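Long-range contacts in acinetobacter secreted protease CpaA (PDB 6O38), which is a secreted zinc metalloprotease of Acinetobacter nosocomialis, probably exported by the type II secretion system with the help of its dedicated chaperone CpaB: residues L5-Q9 against L27-V33; W32-L38 against Y56-D61; A257-K262 against M301-T305. All blocks are in the same frame, centred on the assembly; numbering follows the deposited sequence.

Contact 1: L5-Q9 against L27-V33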
ATOM      1  N   LEU A   5       9.755 -35.016  13.325  1.00 72.13           N
ATOM      2  CA  LEU A   5      10.114 -34.813  11.931  1.00 72.43           C
ATOM      3  C   LEU A   5      10.912 -33.522  11.804  1.00 71.88           C
ATOM      4  O   LEU A   5      11.027 -32.738  12.751  1.00 71.07           O
ATOM      5  CB  LEU A   5       8.872 -34.771  11.030  1.00 72.17           C
ATOM      6  CG  LEU A   5       8.752 -35.883   9.985  1.00 73.60           C
ATOM      7  CD1 LEU A   5       8.740 -37.253  10.647  1.00 74.45           C
ATOM      8  CD2 LEU A   5       7.508 -35.687   9.134  1.00 73.38           C
ATOM      9  N   SER A   6      11.467 -33.304  10.615  1.00 72.04           N
ATOM     10  CA  SER A   6      12.327 -32.158  10.358  1.00 71.66           C
ATOM     11  C   SER A   6      12.431 -31.968   8.851  1.00 72.71           C
ATOM     12  O   SER A   6      12.071 -32.871   8.086  1.00 74.13           O
ATOM     13  CB  SER A   6      13.718 -32.359  10.982  1.00 72.27           C
ATOM     14  OG  SER A   6      14.365 -33.494  10.431  1.00 74.02           O
ATOM     15  N   PRO A   7      12.898 -30.799   8.393  1.00 71.33           N
ATOM     16  CA  PRO A   7      13.050 -30.595   6.939  1.00 72.81           C
ATOM     17  C   PRO A   7      13.875 -31.664   6.237  1.00 75.11           C
ATOM     18  O   PRO A   7      13.453 -32.169   5.190  1.00 76.85           O
ATOM     19  CB  PRO A   7      13.710 -29.213   6.863  1.00 71.79           C
ATOM     20  CG  PRO A   7      13.196 -28.504   8.059  1.00 69.63           C
ATOM     21  CD  PRO A   7      13.084 -29.543   9.143  1.00 69.67           C
ATOM     22  N   ASN A   8      15.039 -32.028   6.785  1.00 72.52           N
ATOM     23  CA  ASN A   8      15.863 -33.049   6.143  1.00 74.77           C
ATOM     24  C   ASN A   8      15.132 -34.383   6.044  1.00 75.72           C
ATOM     25  O   ASN A   8      15.417 -35.183   5.146  1.00 77.70           O
ATOM     26  CB  ASN A   8      17.183 -33.221   6.894  1.00 75.07           C
ATOM     27  CG  ASN A   8      18.090 -32.012   6.767  1.00 74.75           C
ATOM     28  OD1 ASN A   8      18.864 -31.702   7.673  1.00 74.50           O
ATOM     29  ND2 ASN A   8      17.997 -31.319   5.638  1.00 75.21           N
ATOM     30  N   GLN A   9      14.192 -34.638   6.949  1.00 73.84           N
ATOM     31  CA  GLN A   9      13.350 -35.824   6.899  1.00 74.39           C
ATOM     32  C   GLN A   9      12.056 -35.590   6.129  1.00 74.41           C
ATOM     33  O   GLN A   9      11.168 -36.448   6.158  1.00 74.26           O
ATOM     34  CB  GLN A   9      13.030 -36.299   8.319  1.00 73.14           C
ATOM     35  CG  GLN A   9      14.254 -36.673   9.139  1.00 73.68           C
ATOM     36  CD  GLN A   9      13.962 -36.730  10.627  1.00 73.81           C
ATOM     37  OE1 GLN A   9      13.114 -35.994  11.132  1.00 71.86           O
ATOM     38  NE2 GLN A   9      14.663 -37.608  11.334  1.00 76.72           N
ATOM     39  N   LEU A  27      13.063 -27.507  13.788  1.00 69.91           N
ATOM     40  CA  LEU A  27      13.996 -26.763  12.952  1.00 70.15           C
ATOM     41  C   LEU A  27      15.294 -26.551  13.719  1.00 72.70           C
ATOM     42  O   LEU A  27      15.269 -26.186  14.900  1.00 74.08           O
ATOM     43  CB  LEU A  27      13.401 -25.416  12.533  1.00 69.16           C
ATOM     44  CG  LEU A  27      12.167 -25.446  11.629  1.00 68.13           C
ATOM     45  CD1 LEU A  27      11.349 -24.177  11.801  1.00 67.38           C
ATOM     46  CD2 LEU A  27      12.577 -25.617  10.176  1.00 68.53           C
ATOM     47  N   ALA A  28      16.423 -26.780  13.051  1.00 71.74           N
ATOM     48  CA  ALA A  28      17.737 -26.620  13.657  1.00 74.92           C
ATOM     49  C   ALA A  28      18.641 -25.877  12.680  1.00 75.82           C
ATOM     50  O   ALA A  28      18.233 -25.531  11.568  1.00 74.02           O
ATOM     51  CB  ALA A  28      18.335 -27.975  14.054  1.00 76.72           C
ATOM     52  N   ASN A  29      19.883 -25.628  13.103  1.00 78.09           N
ATOM     53  CA  ASN A  29      20.817 -24.899  12.250  1.00 79.65           C
ATOM     54  C   ASN A  29      21.177 -25.702  11.005  1.00 79.31           C
ATOM     55  O   ASN A  29      21.216 -25.154   9.897  1.00 78.85           O
ATOM     56  CB  ASN A  29      22.074 -24.529  13.037  1.00 83.63           C
ATOM     57  CG  ASN A  29      21.895 -23.267  13.858  1.00 84.72           C
ATOM     58  OD1 ASN A  29      21.119 -22.384  13.496  1.00 82.95           O
ATOM     59  ND2 ASN A  29      22.618 -23.175  14.968  1.00 87.99           N
ATOM     60  N   GLY A  30      21.446 -26.993  11.164  1.00 79.92           N
ATOM     61  CA  GLY A  30      21.703 -27.861  10.036  1.00 79.87           C
ATOM     62  C   GLY A  30      20.471 -28.471   9.414  1.00 76.79           C
ATOM     63  O   GLY A  30      20.579 -29.203   8.425  1.00 76.89           O
ATOM     64  N   ASN A  31      19.289 -28.185   9.963  1.00 76.02           N
ATOM     65  CA  ASN A  31      18.024 -28.755   9.494  1.00 73.62           C
ATOM     66  C   ASN A  31      16.991 -27.630   9.561  1.00 71.74           C
ATOM     67  O   ASN A  31      16.335 -27.439  10.589  1.00 70.77           O
ATOM     68  CB  ASN A  31      17.623 -29.952  10.346  1.00 73.83           C
ATOM     69  CG  ASN A  31      16.745 -30.933   9.601  1.00 73.82           C
ATOM     70  OD1 ASN A  31      16.044 -30.567   8.660  1.00 73.50           O
ATOM     71  ND2 ASN A  31      16.789 -32.193  10.015  1.00 74.82           N
ATOM     72  N   TRP A  32      16.842 -26.898   8.458  1.00 72.66           N
ATOM     73  CA  TRP A  32      16.071 -25.665   8.477  1.00 71.29           C
ATOM     74  C   TRP A  32      15.459 -25.401   7.110  1.00 71.44           C
ATOM     75  O   TRP A  32      16.016 -25.780   6.076  1.00 73.04           O
ATOM     76  CB  TRP A  32      16.948 -24.479   8.902  1.00 71.76           C
ATOM     77  CG  TRP A  32      16.327 -23.133   8.674  1.00 71.00           C
ATOM     78  CD1 TRP A  32      15.494 -22.459   9.519  1.00 70.13           C
ATOM     79  CD2 TRP A  32      16.498 -22.294   7.525  1.00 71.43           C
ATOM     80  NE1 TRP A  32      15.133 -21.254   8.967  1.00 70.02           N
ATOM     81  CE2 TRP A  32      15.736 -21.130   7.742  1.00 70.75           C
ATOM     82  CE3 TRP A  32      17.220 -22.417   6.334  1.00 72.66           C
ATOM     83  CZ2 TRP A  32      15.676 -20.093   6.813  1.00 71.19           C
ATOM     84  CZ3 TRP A  32      17.158 -21.387   5.413  1.00 73.08           C
ATOM     85  CH2 TRP A  32      16.392 -20.241   5.656  1.00 72.31           C
ATOM     86  N   VAL A  33      14.298 -24.746   7.124  1.00 69.94           N
ATOM     87  CA  VAL A  33      13.649 -24.248   5.918  1.00 70.20           C
ATOM     88  C   VAL A  33      12.967 -22.935   6.277  1.00 68.81           C
ATOM     89  O   VAL A  33      12.552 -22.726   7.421  1.00 67.80           O
ATOM     90  CB  VAL A  33      12.652 -25.280   5.336  1.00 70.95           C
ATOM     91  CG1 VAL A  33      11.465 -25.466   6.269  1.00 69.55           C
ATOM     92  CG2 VAL A  33      12.197 -24.870   3.940  1.00 72.08           C
TER

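Contact 2: W32-L38 against Y56-D61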
ATOM      1  N   TRP A  32      16.842 -26.898   8.458  1.00 72.66           N
ATOM      2  CA  TRP A  32      16.071 -25.665   8.477  1.00 71.29           C
ATOM      3  C   TRP A  32      15.459 -25.401   7.110  1.00 71.44           C
ATOM      4  O   TRP A  32      16.016 -25.780   6.076  1.00 73.04           O
ATOM      5  CB  TRP A  32      16.948 -24.479   8.902  1.00 71.76           C
ATOM      6  CG  TRP A  32      16.327 -23.133   8.674  1.00 71.00           C
ATOM      7  CD1 TRP A  32      15.494 -22.459   9.519  1.00 70.13           C
ATOM      8  CD2 TRP A  32      16.498 -22.294   7.525  1.00 71.43           C
ATOM      9  NE1 TRP A  32      15.133 -21.254   8.967  1.00 70.02           N
ATOM     10  CE2 TRP A  32      15.736 -21.130   7.742  1.00 70.75           C
ATOM     11  CE3 TRP A  32      17.220 -22.417   6.334  1.00 72.66           C
ATOM     12  CZ2 TRP A  32      15.676 -20.093   6.813  1.00 71.19           C
ATOM     13  CZ3 TRP A  32      17.158 -21.387   5.413  1.00 73.08           C
ATOM     14  CH2 TRP A  32      16.392 -20.241   5.656  1.00 72.31           C
ATOM     15  N   VAL A  33      14.298 -24.746   7.124  1.00 69.94           N
ATOM     16  CA  VAL A  33      13.649 -24.248   5.918  1.00 70.20           C
ATOM     17  C   VAL A  33      12.967 -22.935   6.277  1.00 68.81           C
ATOM     18  O   VAL A  33      12.552 -22.726   7.421  1.00 67.80           O
ATOM     19  CB  VAL A  33      12.652 -25.280   5.336  1.00 70.95           C
ATOM     20  CG1 VAL A  33      11.465 -25.466   6.269  1.00 69.55           C
ATOM     21  CG2 VAL A  33      12.197 -24.870   3.940  1.00 72.08           C
ATOM     22  N   LYS A  34      12.867 -22.037   5.297  1.00 69.36           N
ATOM     23  CA  LYS A  34      12.389 -20.688   5.586  1.00 68.49           C
ATOM     24  C   LYS A  34      10.870 -20.640   5.716  1.00 67.29           C
ATOM     25  O   LYS A  34      10.341 -20.092   6.691  1.00 66.49           O
ATOM     26  CB  LYS A  34      12.863 -19.717   4.502  1.00 69.49           C
ATOM     27  CG  LYS A  34      12.802 -18.258   4.921  1.00 69.56           C
ATOM     28  CD  LYS A  34      13.359 -17.344   3.843  1.00 71.01           C
ATOM     29  CE  LYS A  34      13.653 -15.958   4.396  1.00 72.23           C
ATOM     30  NZ  LYS A  34      14.695 -16.004   5.462  1.00 73.60           N
ATOM     31  N   ASN A  35      10.153 -21.204   4.750  1.00 65.32           N
ATOM     32  CA  ASN A  35       8.698 -21.127   4.703  1.00 64.65           C
ATOM     33  C   ASN A  35       8.092 -22.464   5.107  1.00 64.90           C
ATOM     34  O   ASN A  35       8.495 -23.514   4.598  1.00 66.29           O
ATOM     35  CB  ASN A  35       8.220 -20.724   3.306  1.00 65.62           C
ATOM     36  CG  ASN A  35       8.746 -19.366   2.882  1.00 65.66           C
ATOM     37  OD1 ASN A  35       8.957 -18.482   3.714  1.00 64.84           O
ATOM     38  ND2 ASN A  35       8.964 -19.194   1.584  1.00 67.09           N
ATOM     39  N   LEU A  36       7.124 -22.417   6.021  1.00 63.12           N
ATOM     40  CA  LEU A  36       6.450 -23.599   6.530  1.00 63.02           C
ATOM     41  C   LEU A  36       4.945 -23.463   6.329  1.00 62.48           C
ATOM     42  O   LEU A  36       4.411 -22.357   6.201  1.00 61.94           O
ATOM     43  CB  LEU A  36       6.754 -23.826   8.019  1.00 62.87           C
ATOM     44  CG  LEU A  36       8.143 -24.318   8.439  1.00 63.80           C
ATOM     45  CD1 LEU A  36       9.198 -23.228   8.308  1.00 64.28           C
ATOM     46  CD2 LEU A  36       8.104 -24.853   9.863  1.00 63.93           C
ATOM     47  N   SER A  37       4.264 -24.605   6.307  1.00 61.91           N
ATOM     48  CA  SER A  37       2.817 -24.626   6.145  1.00 62.58           C
ATOM     49  C   SER A  37       2.261 -25.898   6.764  1.00 63.01           C
ATOM     50  O   SER A  37       2.937 -26.928   6.819  1.00 63.51           O
ATOM     51  CB  SER A  37       2.411 -24.534   4.670  1.00 64.56           C
ATOM     52  OG  SER A  37       2.855 -25.669   3.947  1.00 66.72           O
ATOM     53  N   LEU A  38       1.012 -25.812   7.234  1.00 64.30           N
ATOM     54  CA  LEU A  38       0.276 -26.923   7.814  1.00 64.59           C
ATOM     55  C   LEU A  38      -0.567 -27.617   6.748  1.00 65.73           C
ATOM     56  O   LEU A  38      -1.016 -26.980   5.789  1.00 66.73           O
ATOM     57  CB  LEU A  38      -0.624 -26.431   8.945  1.00 63.99           C
ATOM     58  CG  LEU A  38       0.093 -25.777  10.129  1.00 63.34           C
ATOM     59  CD1 LEU A  38      -0.908 -25.273  11.155  1.00 63.43           C
ATOM     60  CD2 LEU A  38       1.076 -26.748  10.768  1.00 63.86           C
ATOM     61  N   TYR A  56      18.438 -18.859  11.999  1.00 81.14           N
ATOM     62  CA  TYR A  56      17.599 -18.184  11.020  1.00 79.16           C
ATOM     63  C   TYR A  56      16.131 -18.310  11.402  1.00 76.09           C
ATOM     64  O   TYR A  56      15.689 -19.356  11.889  1.00 74.49           O
ATOM     65  CB  TYR A  56      17.821 -18.762   9.622  1.00 78.14           C
ATOM     66  CG  TYR A  56      19.160 -18.415   9.012  1.00 81.55           C
ATOM     67  CD1 TYR A  56      19.944 -17.397   9.542  1.00 85.07           C
ATOM     68  CD2 TYR A  56      19.637 -19.100   7.902  1.00 81.60           C
ATOM     69  CE1 TYR A  56      21.168 -17.076   8.985  1.00 88.43           C
ATOM     70  CE2 TYR A  56      20.859 -18.785   7.340  1.00 84.93           C
ATOM     71  CZ  TYR A  56      21.621 -17.773   7.885  1.00 88.33           C
ATOM     72  OH  TYR A  56      22.838 -17.456   7.328  1.00 92.11           O
ATOM     73  N   SER A  57      15.378 -17.237  11.177  1.00 74.54           N
ATOM     74  CA  SER A  57      13.954 -17.240  11.468  1.00 72.46           C
ATOM     75  C   SER A  57      13.184 -17.983  10.383  1.00 69.86           C
ATOM     76  O   SER A  57      13.601 -18.047   9.223  1.00 69.75           O
ATOM     77  CB  SER A  57      13.426 -15.811  11.592  1.00 74.09           C
ATOM     78  OG  SER A  57      14.007 -15.146  12.700  1.00 77.34           O
ATOM     79  N   SER A  58      12.047 -18.548  10.776  1.00 69.07           N
ATOM     80  CA  SER A  58      11.148 -19.234   9.863  1.00 67.49           C
ATOM     81  C   SER A  58       9.788 -18.551   9.883  1.00 66.80           C
ATOM     82  O   SER A  58       9.458 -17.802  10.807  1.00 67.42           O
ATOM     83  CB  SER A  58      11.004 -20.717  10.228  1.00 66.91           C
ATOM     84  OG  SER A  58      12.236 -21.401  10.069  1.00 67.76           O
ATOM     85  N   TYR A  59       8.996 -18.814   8.847  1.00 64.40           N
ATOM     86  CA  TYR A  59       7.711 -18.154   8.662  1.00 63.52           C
ATOM     87  C   TYR A  59       6.662 -19.188   8.288  1.00 62.10           C
ATOM     88  O   TYR A  59       6.884 -20.008   7.391  1.00 62.16           O
ATOM     89  CB  TYR A  59       7.814 -17.060   7.596  1.00 64.10           C
ATOM     90  CG  TYR A  59       8.860 -16.019   7.926  1.00 66.16           C
ATOM     91  CD1 TYR A  59       8.548 -14.921   8.718  1.00 67.28           C
ATOM     92  CD2 TYR A  59      10.162 -16.143   7.463  1.00 67.47           C
ATOM     93  CE1 TYR A  59       9.502 -13.972   9.029  1.00 69.93           C
ATOM     94  CE2 TYR A  59      11.124 -15.199   7.769  1.00 69.94           C
ATOM     95  CZ  TYR A  59      10.787 -14.115   8.552  1.00 71.33           C
ATOM     96  OH  TYR A  59      11.742 -13.172   8.860  1.00 74.53           O
ATOM     97  N   LEU A  60       5.523 -19.145   8.974  1.00 62.62           N
ATOM     98  CA  LEU A  60       4.481 -20.153   8.848  1.00 61.80           C
ATOM     99  C   LEU A  60       3.271 -19.575   8.126  1.00 61.37           C
ATOM    100  O   LEU A  60       2.769 -18.509   8.499  1.00 61.37           O
ATOM    101  CB  LEU A  60       4.065 -20.678  10.224  1.00 61.74           C
ATOM    102  CG  LEU A  60       2.867 -21.631  10.255  1.00 61.24           C
ATOM    103  CD1 LEU A  60       3.159 -22.891   9.457  1.00 62.05           C
ATOM    104  CD2 LEU A  60       2.489 -21.974  11.688  1.00 61.52           C
ATOM    105  N   ASP A  61       2.811 -20.283   7.097  1.00 61.47           N
ATOM    106  CA  ASP A  61       1.559 -19.942   6.434  1.00 62.21           C
ATOM    107  C   ASP A  61       0.398 -20.205   7.386  1.00 62.16           C
ATOM    108  O   ASP A  61       0.225 -21.329   7.870  1.00 62.51           O
ATOM    109  CB  ASP A  61       1.409 -20.760   5.152  1.00 64.06           C
ATOM    110  CG  ASP A  61       0.119 -20.462   4.407  1.00 65.34           C
ATOM    111  OD1 ASP A  61      -0.558 -19.467   4.738  1.00 64.73           O
ATOM    112  OD2 ASP A  61      -0.218 -21.232   3.483  1.00 67.08           O
TER

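Contact 3: A257-K262 against M301-T305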
ATOM      1  N   ALA A 257     -16.961  16.706   1.179  1.00 31.15           N
ATOM      2  CA  ALA A 257     -17.185  15.972  -0.055  1.00 31.24           C
ATOM      3  C   ALA A 257     -18.483  15.167   0.015  1.00 31.14           C
ATOM      4  O   ALA A 257     -19.104  15.014   1.070  1.00 31.09           O
ATOM      5  CB  ALA A 257     -16.002  15.050  -0.347  1.00 31.05           C
ATOM      6  N   THR A 258     -18.883  14.640  -1.140  1.00 30.94           N
ATOM      7  CA  THR A 258     -20.127  13.885  -1.272  1.00 31.41           C
ATOM      8  C   THR A 258     -19.914  12.488  -0.705  1.00 31.12           C
ATOM      9  O   THR A 258     -19.272  11.641  -1.328  1.00 31.04           O
ATOM     10  CB  THR A 258     -20.563  13.827  -2.731  1.00 32.20           C
ATOM     11  OG1 THR A 258     -20.714  15.158  -3.240  1.00 32.63           O
ATOM     12  CG2 THR A 258     -21.885  13.087  -2.863  1.00 33.14           C
ATOM     13  N   LEU A 259     -20.449  12.247   0.488  1.00 31.51           N
ATOM     14  CA  LEU A 259     -20.340  10.944   1.144  1.00 31.40           C
ATOM     15  C   LEU A 259     -21.614  10.126   0.933  1.00 32.55           C
ATOM     16  O   LEU A 259     -22.342   9.802   1.871  1.00 33.37           O
ATOM     17  CB  LEU A 259     -20.040  11.129   2.629  1.00 31.07           C
ATOM     18  CG  LEU A 259     -18.911  12.098   2.982  1.00 30.36           C
ATOM     19  CD1 LEU A 259     -18.761  12.219   4.491  1.00 30.42           C
ATOM     20  CD2 LEU A 259     -17.603  11.659   2.343  1.00 29.98           C
ATOM     21  N   THR A 260     -21.880   9.788  -0.326  1.00 31.69           N
ATOM     22  CA  THR A 260     -23.038   8.977  -0.675  1.00 33.11           C
ATOM     23  C   THR A 260     -22.674   7.499  -0.593  1.00 33.03           C
ATOM     24  O   THR A 260     -21.638   7.077  -1.116  1.00 32.13           O
ATOM     25  CB  THR A 260     -23.547   9.325  -2.075  1.00 33.92           C
ATOM     26  OG1 THR A 260     -23.977  10.691  -2.101  1.00 34.29           O
ATOM     27  CG2 THR A 260     -24.716   8.430  -2.459  1.00 35.57           C
ATOM     28  N   LEU A 261     -23.529   6.722   0.067  1.00 33.26           N
ATOM     29  CA  LEU A 261     -23.281   5.306   0.325  1.00 33.37           C
ATOM     30  C   LEU A 261     -24.139   4.485  -0.632  1.00 34.65           C
ATOM     31  O   LEU A 261     -25.338   4.300  -0.408  1.00 36.54           O
ATOM     32  CB  LEU A 261     -23.592   4.974   1.781  1.00 34.01           C
ATOM     33  CG  LEU A 261     -23.287   3.559   2.264  1.00 34.34           C
ATOM     34  CD1 LEU A 261     -21.786   3.329   2.351  1.00 32.83           C
ATOM     35  CD2 LEU A 261     -23.955   3.304   3.604  1.00 35.73           C
ATOM     36  N   LYS A 262     -23.522   3.988  -1.701  1.00 34.55           N
ATOM     37  CA  LYS A 262     -24.214   3.205  -2.711  1.00 35.48           C
ATOM     38  C   LYS A 262     -23.986   1.714  -2.473  1.00 35.68           C
ATOM     39  O   LYS A 262     -23.287   1.301  -1.544  1.00 35.18           O
ATOM     40  CB  LYS A 262     -23.756   3.609  -4.113  1.00 34.75           C
ATOM     41  CG  LYS A 262     -23.978   5.074  -4.447  1.00 34.96           C
ATOM     42  CD  LYS A 262     -23.497   5.392  -5.854  1.00 34.46           C
ATOM     43  CE  LYS A 262     -22.010   5.107  -6.007  1.00 33.21           C
ATOM     44  NZ  LYS A 262     -21.195   5.788  -4.962  1.00 32.31           N
HETATM   45  N   MSE A 301     -21.642  14.066  -8.891  1.00 34.18           N
HETATM   46  CA  MSE A 301     -20.865  13.302  -7.921  1.00 32.93           C
HETATM   47  C   MSE A 301     -21.745  12.487  -6.979  1.00 33.01           C
HETATM   48  O   MSE A 301     -22.637  13.024  -6.320  1.00 33.56           O
HETATM   49  CB  MSE A 301     -19.969  14.236  -7.105  1.00 34.70           C
HETATM   50  CG  MSE A 301     -19.089  15.153  -7.939  1.00 35.08           C
HETATM   51 SE   MSE A 301     -17.708  14.225  -8.957  0.66 35.01          SE
HETATM   52  CE  MSE A 301     -16.652  13.514  -7.482  1.00 33.45           C
ATOM     53  N   THR A 302     -21.493  11.178  -6.933  1.00 34.81           N
ATOM     54  CA  THR A 302     -22.113  10.292  -5.954  1.00 34.90           C
ATOM     55  C   THR A 302     -21.081   9.668  -5.025  1.00 33.61           C
ATOM     56  O   THR A 302     -21.396   8.697  -4.327  1.00 33.80           O
ATOM     57  CB  THR A 302     -22.918   9.190  -6.650  1.00 35.70           C
ATOM     58  OG1 THR A 302     -22.049   8.416  -7.487  1.00 34.98           O
ATOM     59  CG2 THR A 302     -24.032   9.789  -7.497  1.00 36.89           C
ATOM     60  N   GLN A 303     -19.858  10.197  -5.008  1.00 35.31           N
ATOM     61  CA  GLN A 303     -18.772   9.741  -4.151  1.00 34.25           C
ATOM     62  C   GLN A 303     -17.683  10.809  -4.158  1.00 33.84           C
ATOM     63  O   GLN A 303     -17.717  11.709  -5.007  1.00 34.43           O
ATOM     64  CB  GLN A 303     -18.230   8.385  -4.626  1.00 34.10           C
ATOM     65  CG  GLN A 303     -17.655   8.374  -6.033  1.00 34.24           C
ATOM     66  CD  GLN A 303     -18.720   8.427  -7.108  1.00 35.30           C
ATOM     67  OE1 GLN A 303     -19.611   7.578  -7.158  1.00 35.82           O
ATOM     68  NE2 GLN A 303     -18.634   9.427  -7.978  1.00 35.84           N
ATOM     69  N   PRO A 304     -16.721  10.769  -3.233  1.00 33.01           N
ATOM     70  CA  PRO A 304     -15.734  11.860  -3.166  1.00 33.06           C
ATOM     71  C   PRO A 304     -14.862  12.016  -4.405  1.00 33.51           C
ATOM     72  O   PRO A 304     -14.326  13.111  -4.617  1.00 34.01           O
ATOM     73  CB  PRO A 304     -14.892  11.493  -1.936  1.00 32.62           C
ATOM     74  CG  PRO A 304     -15.814  10.700  -1.086  1.00 32.41           C
ATOM     75  CD  PRO A 304     -16.634   9.893  -2.049  1.00 32.62           C
ATOM     76  N   THR A 305     -14.691  10.981  -5.228  1.00 33.32           N
ATOM     77  CA  THR A 305     -13.760  11.066  -6.346  1.00 33.65           C
ATOM     78  C   THR A 305     -14.311  10.344  -7.567  1.00 33.99           C
ATOM     79  O   THR A 305     -14.973   9.306  -7.454  1.00 33.84           O
ATOM     80  CB  THR A 305     -12.396  10.460  -5.972  1.00 33.55           C
ATOM     81  OG1 THR A 305     -11.991  10.943  -4.687  1.00 33.42           O
ATOM     82  CG2 THR A 305     -11.337  10.822  -7.002  1.00 34.14           C
TER
HETATM   83  O   HOH W   1     -22.564  16.018  -4.755  1.00 32.72           O

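Contact 1: L5-Q9 against L27-V33
Asn31 reaches across to the 5-9 segment and meets Ser6, Pro7 and Asn8 with its terminal amide. Its OD1 accepts the backbone N of Asn8 at 2.6 Å in a nearly straight bond (161° at the hydrogen), and the N-H arrives only slightly tilted from the carbonyl plane. On the other branch ND2 lies 2.8 Å from Ser6 OG, but the N-H is strongly bent from that line, so the bond is weak. Because CG stands anti to the backbone N (chi1 -154°), the amide projects from its own loop into the bend of the other chain. Asn8 comes from the opposite direction and lays its amide against that of Asn31, the two planes 26° apart; its ND2 is bonded to Asn12. Two tight turns are thus brought together, as loops at the same end of neighbouring parallel strands, 3-5 and 22-27, can do in a beta-sandwich. In one, Pro7 and Asn8 form the corners, with a weak bond from Gln9 N to Ser6 O. In the other, Asn29 and Gly30 take the corners of a type I turn whose own bond, Asn31 N to Ala28 O, is weak; Ala28 N gives a shorter one back to Asn31 O at 2.6 Å. Beside the amides, Pro7 CG touches Leu27 CD2 at 3.6 Å, the two side chains crossing at about a right angle, and meets Val33 CG1 at 3.9 Å. Further out, Phe25 of strand 22-27 packs on the same proline, while Asn29 OD1 accepts the backbone N of Ala55.

Contact 2: W32-L38 against Y56-D61
A parallel beta ladder joins strand 35-37 to strand 58-61, with Asn35 paired to Tyr59 and Leu36 to Leu60. Tyr59 bonds to the residues flanking Asn35: its N gives to Lys34 O at 2.8 Å, nearly straight down the carbonyl, and its O takes the N-H of Leu36. One step on, Asp61 N gives to Leu36 O at 2.8 Å in an almost straight bond. The strand axes diverge by 32°. Ahead of the ladder Ser58 continues the grip through its side chain, OG donating to Val33 O at 3.0 Å; chi1 of -65°, beside the backbone N, turns the hydroxyl that way. These strands are two of a three-stranded sheet that 71-74 completes, one layer of a StcE-type beta-sandwich. Leu36 and Leu60 share the inward face: Leu60 CD1 lies 4.0 Å from Leu36 CB, Leu36 CD1 rests on Ser58 CB at 3.6 Å, and both leucines reach Ile50 of strand 47-52 in the facing layer. Asn35 and Tyr59 occupy the other face, where Glu47 and Glu92 of the chaperone CpaB pack against them. At the N-terminal end of the pair Trp32 and Tyr56 meet in a T-shaped stack, the tyrosine edge directed at the indole face, with planes at 71° and centroids 5.4 Å apart. Tyr56 CB also sits over the five-membered ring, 4.0 Å from its centroid, in a CH-pi contact. The backbone N of Lys34 lies over the opposite face of the indole, toward its rim, and Ser57 O approaches its edge in the ring plane.

Contact 3: A257-K262 against M301-T305
Lys262 lays the end of its chain across Thr302, CE 3.6 Å from Thr302 OG1 and CD not much farther, the two side chains crossing at about a right angle. Bends at chi3 and chi4 (-60° and -53°) fold the ammonium back toward the 301-305 loop. There NZ donates to Thr302 O at 3.0 Å, arriving from well above the carbonyl plane, and adds a weak bond to Gln303 OE1 at 3.2 Å. Asp265, three residues on along the chain, supplies the charged partner in a salt bridge, so the ammonium is held between that carboxylate and the two oxygens of the 301-305 loop. The glutamine oxygen is itself fixed by a second donor, Thr302 OG1, at 2.6 Å; with chi1 near +60° in both residues, these neighbouring side chains can bring their polar ends together. Two residues before the lysine, Thr260 CB lies against the same Thr302 O. Thr258 turns its methyl, CG2, to the carbonyl oxygen of Met301 (a selenomethionine here) at 3.5 Å, while its hydroxyl is bonded to Asp329 and to a water that also reaches Met301 O weakly. Pro304 closes the other end of the contact. Its CD packs against Thr258 O, which gains no bond there, since the proline N has no hydrogen. The same ring touches Leu259 CD2 through CG at 4.0 Å and Ala257 CB through its own CB. The packing joins two successive StcE-type beta-sandwich domains. Segment 257-262 carries strand 260-261, an edge of the small sheet with 246-248, whereas 301-305 leads into strand 305-310, the parallel neighbour of 277-288; Tyr267 of strand 266-272 lies beside Leu259, Gln303 and Pro304.

Overall arrangement
From the N terminus, contact 1 comes first: it brings the turn after strand 3-5 to the turn after strand 22-27, closing a loop that contains the latter strand. The chain passes on through Trp32 and Val33, shared by both contacts, and contact 2 closes the next loop, around strand 47-52. Their centres lie about 10 Å apart, and Leu27 packs against Ser58 and Leu36, so both knit one beta-sandwich. Contact 3, on the opposite side of the chain's centre and about 44 Å from contact 2 between centres, closes the loop holding strands 266-272 and 277-288 and ties the beta-sandwich region 208-282 to the next, 303-372. All three run in series, without nesting or crossing.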